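Local coordinates for protein sulfate adenylyltransferase (Allochromatium vinosum, PDB 4DNX) that catalyses the transfer of the adenylyl group of ATP to sulfate, giving adenosine 5'-phosphosulfate and diphosphate in sulfur metabolism, at residues R275-H280 / T312-A317; L279-R284 / D321-E326. All blocks are in the same frame, centred on the assembly; numbering follows the deposited sequence.

Contact 1 of 2, residues R275-H280 / T312-A317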
loop_
_atom_site.group_PDB
_atom_site.type_symbol
_atom_site.label_atom_id
_atom_site.label_comp_id
_atom_site.label_asym_id
_atom_site.label_seq_id
_atom_site.Cartn_x
_atom_site.Cartn_y
_atom_site.Cartn_z
ATOM N N ARG A 275 -6.680 -1.402 29.110
ATOM C CA ARG A 275 -6.969 -2.585 28.275
ATOM C C ARG A 275 -6.658 -2.428 26.760
ATOM O O ARG A 275 -6.201 -3.386 26.105
ATOM C CB ARG A 275 -8.391 -3.075 28.459
ATOM C CG ARG A 275 -8.654 -4.409 27.712
ATOM C CD ARG A 275 -7.864 -5.631 28.333
ATOM N NE ARG A 275 -8.399 -5.977 29.628
ATOM C CZ ARG A 275 -9.286 -6.961 29.835
ATOM N NH1 ARG A 275 -9.658 -7.758 28.848
ATOM N NH2 ARG A 275 -9.766 -7.159 31.036
ATOM N N GLU A 276 -6.895 -1.238 26.209
ATOM C CA GLU A 276 -6.641 -0.994 24.813
ATOM C C GLU A 276 -5.131 -0.913 24.564
ATOM O O GLU A 276 -4.668 -1.310 23.496
ATOM C CB GLU A 276 -7.352 0.276 24.345
ATOM C CG GLU A 276 -7.270 0.493 22.861
ATOM C CD GLU A 276 -8.309 1.467 22.353
ATOM O OE1 GLU A 276 -8.778 2.258 23.198
ATOM O OE2 GLU A 276 -8.629 1.428 21.135
ATOM N N ALA A 277 -4.377 -0.440 25.576
ATOM C CA ALA A 277 -2.916 -0.375 25.462
ATOM C C ALA A 277 -2.339 -1.786 25.266
ATOM O O ALA A 277 -1.377 -1.964 24.504
ATOM C CB ALA A 277 -2.286 0.328 26.698
ATOM N N VAL A 278 -2.919 -2.794 25.931
ATOM C CA VAL A 278 -2.459 -4.167 25.724
ATOM C C VAL A 278 -2.752 -4.641 24.284
ATOM O O VAL A 278 -1.907 -5.333 23.648
ATOM C CB VAL A 278 -3.079 -5.139 26.764
ATOM C CG1 VAL A 278 -2.565 -6.554 26.525
ATOM C CG2 VAL A 278 -2.702 -4.635 28.190
ATOM N N LEU A 279 -3.945 -4.318 23.793
ATOM C CA LEU A 279 -4.275 -4.630 22.397
ATOM C C LEU A 279 -3.281 -3.971 21.422
ATOM O O LEU A 279 -2.790 -4.624 20.474
ATOM C CB LEU A 279 -5.702 -4.171 22.090
ATOM C CG LEU A 279 -6.155 -4.540 20.684
ATOM C CD1 LEU A 279 -6.193 -6.087 20.518
ATOM C CD2 LEU A 279 -7.555 -3.909 20.422
ATOM N N HIS A 280 -2.984 -2.679 21.663
ATOM C CA HIS A 280 -1.966 -1.931 20.885
ATOM C C HIS A 280 -0.618 -2.620 20.875
ATOM O O HIS A 280 -0.035 -2.754 19.808
ATOM C CB HIS A 280 -1.792 -0.534 21.448
ATOM C CG HIS A 280 -2.930 0.391 21.163
ATOM N ND1 HIS A 280 -3.014 1.643 21.754
ATOM C CD2 HIS A 280 -4.022 0.263 20.374
ATOM C CE1 HIS A 280 -4.113 2.248 21.320
ATOM N NE2 HIS A 280 -4.739 1.435 20.477
ATOM N N THR A 312 1.332 0.440 33.809
ATOM C CA THR A 312 1.475 -0.552 34.893
ATOM C C THR A 312 0.649 -1.838 34.672
ATOM O O THR A 312 0.907 -2.852 35.316
ATOM C CB THR A 312 1.186 0.039 36.282
ATOM O OG1 THR A 312 -0.169 0.516 36.328
ATOM C CG2 THR A 312 2.181 1.178 36.580
ATOM N N ILE A 313 -0.324 -1.791 33.764
ATOM C CA ILE A 313 -1.123 -2.989 33.486
ATOM C C ILE A 313 -0.171 -4.111 33.005
ATOM O O ILE A 313 -0.438 -5.303 33.202
ATOM C CB ILE A 313 -2.219 -2.710 32.422
ATOM C CG1 ILE A 313 -3.189 -3.900 32.323
ATOM C CG2 ILE A 313 -1.627 -2.319 31.028
ATOM C CD1 ILE A 313 -4.512 -3.553 31.615
ATOM N N PHE A 314 0.964 -3.723 32.413
ATOM C CA PHE A 314 1.917 -4.718 31.906
ATOM C C PHE A 314 2.705 -5.426 33.020
ATOM O O PHE A 314 3.244 -6.507 32.782
ATOM C CB PHE A 314 2.878 -4.087 30.861
ATOM C CG PHE A 314 2.199 -3.736 29.579
ATOM C CD1 PHE A 314 1.641 -2.478 29.421
ATOM C CD2 PHE A 314 2.070 -4.663 28.535
ATOM C CE1 PHE A 314 0.984 -2.125 28.266
ATOM C CE2 PHE A 314 1.401 -4.305 27.347
ATOM C CZ PHE A 314 0.860 -3.043 27.213
ATOM N N ASP A 315 2.731 -4.838 34.219
ATOM C CA ASP A 315 3.467 -5.399 35.371
ATOM C C ASP A 315 2.741 -6.563 36.016
ATOM O O ASP A 315 3.356 -7.560 36.401
ATOM C CB ASP A 315 3.681 -4.341 36.465
ATOM C CG ASP A 315 4.619 -3.232 36.040
ATOM O OD1 ASP A 315 5.493 -3.473 35.176
ATOM O OD2 ASP A 315 4.480 -2.119 36.591
ATOM N N ASP A 316 1.427 -6.423 36.163
ATOM C CA ASP A 316 0.670 -7.392 36.948
ATOM C C ASP A 316 -0.341 -8.155 36.115
ATOM O O ASP A 316 -0.321 -9.392 36.112
ATOM C CB ASP A 316 -0.008 -6.721 38.157
ATOM C CG ASP A 316 -0.137 -5.204 37.998
ATOM O OD1 ASP A 316 -0.522 -4.755 36.895
ATOM O OD2 ASP A 316 0.158 -4.472 38.972
ATOM N N ALA A 317 -1.200 -7.433 35.397
ATOM C CA ALA A 317 -2.352 -8.064 34.776
ATOM C C ALA A 317 -2.011 -8.894 33.540
ATOM O O ALA A 317 -2.614 -9.944 33.323
ATOM C CB ALA A 317 -3.476 -7.044 34.463
#
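Val-278 CG2, on helix 274-287, meets both Ile-313 and Phe-314 of helix 309-316. That methyl touches Ile-313 CG2 at 3.8 Å and lies over one face of the Phe-314 ring, 4.0 Å from CZ. The ring has a second point of contact on the helix backbone: CZ sits 3.8 Å from Val-278 CA, and the ring edge takes Ala-277 O in its plane, the oxygen 3.7 Å from CZ. Ala-277 CB points at the other helix and grazes CE1 of the same ring. Phe-314 has CG anti to its own carbonyl carbon (chi1 -70°). Its side chain and that of Val-278 run alongside in opposite senses. Ile-313 reaches a turn further back, its CD1 3.9 Å from Arg-275 N. The side chains meet one another only through carbon; the polar atoms touched, Ala-277 O and Arg-275 N, belong to the backbone. The CB of Arg-275 points away from the second helix; its guanidinium is hydrogen-bonded to Ala-68 O and Pro-80 O, which ties the start of the helix to the PUA-like region. Phe-78, Pro-80 and Val-318 add to the packing on Val-278, while Ile-294 touches both Ala-277 and Phe-314. The axes of segments 275-280 and 312-316 approach to 10.0 Å and cross at -80°. This is helix-on-helix packing beside strand 291-294 of the parallel five-stranded sheet, within the Rossmann-like ATP-sulfurylase domain.

Contact 2 of 2, residues L279-R284 / D321-E326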
loop_
_atom_site.group_PDB
_atom_site.type_symbol
_atom_site.label_atom_id
_atom_site.label_comp_id
_atom_site.label_asym_id
_atom_site.label_seq_id
_atom_site.Cartn_x
_atom_site.Cartn_y
_atom_site.Cartn_z
ATOM N N LEU A 279 -3.945 -4.318 23.793
ATOM C CA LEU A 279 -4.275 -4.630 22.397
ATOM C C LEU A 279 -3.281 -3.971 21.422
ATOM O O LEU A 279 -2.790 -4.624 20.474
ATOM C CB LEU A 279 -5.702 -4.171 22.090
ATOM C CG LEU A 279 -6.155 -4.540 20.684
ATOM C CD1 LEU A 279 -6.193 -6.087 20.518
ATOM C CD2 LEU A 279 -7.555 -3.909 20.422
ATOM N N HIS A 280 -2.984 -2.679 21.663
ATOM C CA HIS A 280 -1.966 -1.931 20.885
ATOM C C HIS A 280 -0.618 -2.620 20.875
ATOM O O HIS A 280 -0.035 -2.754 19.808
ATOM C CB HIS A 280 -1.792 -0.534 21.448
ATOM C CG HIS A 280 -2.930 0.391 21.163
ATOM N ND1 HIS A 280 -3.014 1.643 21.754
ATOM C CD2 HIS A 280 -4.022 0.263 20.374
ATOM C CE1 HIS A 280 -4.113 2.248 21.320
ATOM N NE2 HIS A 280 -4.739 1.435 20.477
ATOM N N ALA A 281 -0.145 -3.070 22.041
ATOM C CA ALA A 281 1.132 -3.797 22.125
ATOM C C ALA A 281 1.071 -5.100 21.322
ATOM O O ALA A 281 2.008 -5.452 20.568
ATOM C CB ALA A 281 1.541 -4.032 23.594
ATOM N N TYR A 282 -0.062 -5.783 21.425
ATOM C CA TYR A 282 -0.239 -7.050 20.721
ATOM C C TYR A 282 -0.071 -6.879 19.204
ATOM O O TYR A 282 0.759 -7.591 18.579
ATOM C CB TYR A 282 -1.631 -7.556 21.041
ATOM C CG TYR A 282 -1.938 -8.942 20.478
ATOM C CD1 TYR A 282 -2.224 -9.111 19.119
ATOM C CD2 TYR A 282 -1.965 -10.034 21.318
ATOM C CE1 TYR A 282 -2.484 -10.416 18.604
ATOM C CE2 TYR A 282 -2.236 -11.325 20.853
ATOM C CZ TYR A 282 -2.491 -11.499 19.484
ATOM O OH TYR A 282 -2.734 -12.778 19.028
ATOM N N PHE A 283 -0.809 -5.943 18.602
ATOM C CA PHE A 283 -0.716 -5.817 17.147
ATOM C C PHE A 283 0.574 -5.166 16.640
ATOM O O PHE A 283 1.011 -5.440 15.509
ATOM C CB PHE A 283 -2.004 -5.307 16.464
ATOM C CG PHE A 283 -2.399 -3.877 16.734
ATOM C CD1 PHE A 283 -1.820 -2.823 16.025
ATOM C CD2 PHE A 283 -3.517 -3.628 17.546
ATOM C CE1 PHE A 283 -2.293 -1.471 16.227
ATOM C CE2 PHE A 283 -4.002 -2.317 17.770
ATOM C CZ PHE A 283 -3.402 -1.232 17.094
ATOM N N ARG A 284 1.209 -4.391 17.523
ATOM C CA ARG A 284 2.501 -3.812 17.168
ATOM C C ARG A 284 3.575 -4.882 17.165
ATOM O O ARG A 284 4.544 -4.806 16.387
ATOM C CB ARG A 284 2.862 -2.642 18.100
ATOM C CG ARG A 284 2.490 -1.264 17.544
ATOM C CD ARG A 284 1.077 -1.144 17.355
ATOM N NE ARG A 284 0.518 0.101 16.760
ATOM C CZ ARG A 284 -0.285 0.994 17.352
ATOM N NH1 ARG A 284 -0.527 0.973 18.661
ATOM N NH2 ARG A 284 -0.878 1.939 16.611
ATOM N N ASP A 321 5.380 -13.329 30.063
ATOM C CA ASP A 321 5.937 -13.812 28.798
ATOM C C ASP A 321 4.937 -14.148 27.650
ATOM O O ASP A 321 5.282 -14.879 26.722
ATOM C CB ASP A 321 6.927 -14.964 29.067
ATOM C CG ASP A 321 8.093 -14.538 29.983
ATOM O OD1 ASP A 321 8.733 -15.415 30.609
ATOM O OD2 ASP A 321 8.368 -13.320 30.081
ATOM N N VAL A 322 3.717 -13.623 27.691
ATOM C CA VAL A 322 2.870 -13.733 26.488
ATOM C C VAL A 322 3.300 -12.773 25.368
ATOM O O VAL A 322 3.107 -13.063 24.172
ATOM C CB VAL A 322 1.352 -13.581 26.775
ATOM C CG1 VAL A 322 0.881 -14.764 27.622
ATOM C CG2 VAL A 322 1.051 -12.257 27.439
ATOM N N LEU A 323 3.860 -11.632 25.759
ATOM C CA LEU A 323 4.327 -10.628 24.803
ATOM C C LEU A 323 5.819 -10.520 24.871
ATOM O O LEU A 323 6.388 -10.557 25.947
ATOM C CB LEU A 323 3.751 -9.237 25.123
ATOM C CG LEU A 323 2.251 -9.057 24.836
ATOM C CD1 LEU A 323 1.777 -7.704 25.365
ATOM C CD2 LEU A 323 1.923 -9.173 23.360
ATOM N N ALA A 324 6.449 -10.353 23.715
ATOM C CA ALA A 324 7.867 -10.084 23.667
ATOM C C ALA A 324 8.182 -8.615 23.467
ATOM O O ALA A 324 9.278 -8.179 23.800
ATOM C CB ALA A 324 8.566 -10.944 22.603
ATOM N N ILE A 325 7.235 -7.859 22.897
ATOM C CA ILE A 325 7.420 -6.401 22.711
ATOM C C ILE A 325 7.571 -5.727 24.075
ATOM O O ILE A 325 6.927 -6.152 25.065
ATOM C CB ILE A 325 6.275 -5.791 21.865
ATOM C CG1 ILE A 325 6.562 -4.323 21.481
ATOM C CG2 ILE A 325 4.878 -5.945 22.562
ATOM C CD1 ILE A 325 5.611 -3.736 20.353
ATOM N N GLU A 326 8.425 -4.701 24.138
ATOM C CA GLU A 326 8.709 -3.993 25.399
ATOM C C GLU A 326 8.077 -2.603 25.345
ATOM O O GLU A 326 7.910 -2.052 24.273
ATOM C CB GLU A 326 10.219 -3.847 25.593
ATOM C CG GLU A 326 10.925 -5.164 25.859
ATOM C CD GLU A 326 12.413 -4.977 26.045
ATOM O OE1 GLU A 326 13.195 -5.663 25.336
ATOM O OE2 GLU A 326 12.801 -4.124 26.884
#
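Ile-325 and Leu-323, from the loop that leads into strand 326-329, close over Ala-281 on the flank of helix 274-287. Ile-325 grips the helix with two branches. Its CG2 rests 3.5 Å from Ala-281 O and 4.0 Å from Ala-281 CB, while CD1 reaches one turn on and touches Arg-284 CB at 3.7 Å. CG1 is anti to the backbone N (chi1 -171°) and CD1 extends on from it (chi2 167°), which puts CD1 by Arg-284 while CG2 stays by Ala-281. An alanine in place of Ile-325 would probably open a gap beside Ala-281 and Arg-284, where CG2 and CD1 now pack. The helix follows strand 260-266 and precedes strand 291-294, which pairs in parallel with strand 326-329; the loop runs along the helix just before the chain enters this last, an outermost strand of the Rossmann-like sheet. Leu-323 straddles Ala-281 and Tyr-282 with its two methyls: CD1 is 4.1 Å from Ala-281 CB, and CD2 is 4.0 Å from Tyr-282 CA, approaching the tyrosine ring obliquely. Ala-281, its CB directed at the loop, thus receives one methyl from each partner. Gln-285 OE1 accepts hydrogen bonds from the backbone N of both Ala-324 and Ile-325, fixing the loop to the helix. The polar ends lead elsewhere: Tyr-282 OH bonds to Ser-53 O, and the Arg-284 guanidinium to His-227 ND1 and Gln-199 OE1.

Contacts 1 and 2 follow one another along helix 274-287, their centres about 9 Å apart; their helical segments overlap at Leu-279 and His-280, though the contacts themselves use other residues. In chain order the helix comes first, then strand 291-294, helix 309-316 with the partner of contact 1, and the loop with that of contact 2, ending in strand 326-329. Phe-314 joins the two: its CE2 lies 3.8 Å from Ala-281 CB and 4.0 Å from Leu-323 CD1. One apolar seam therefore runs along the helix, where helix 309-316 and the lead-in to strand 326-329 pack side by side, all within the ATP-sulfurylase domain.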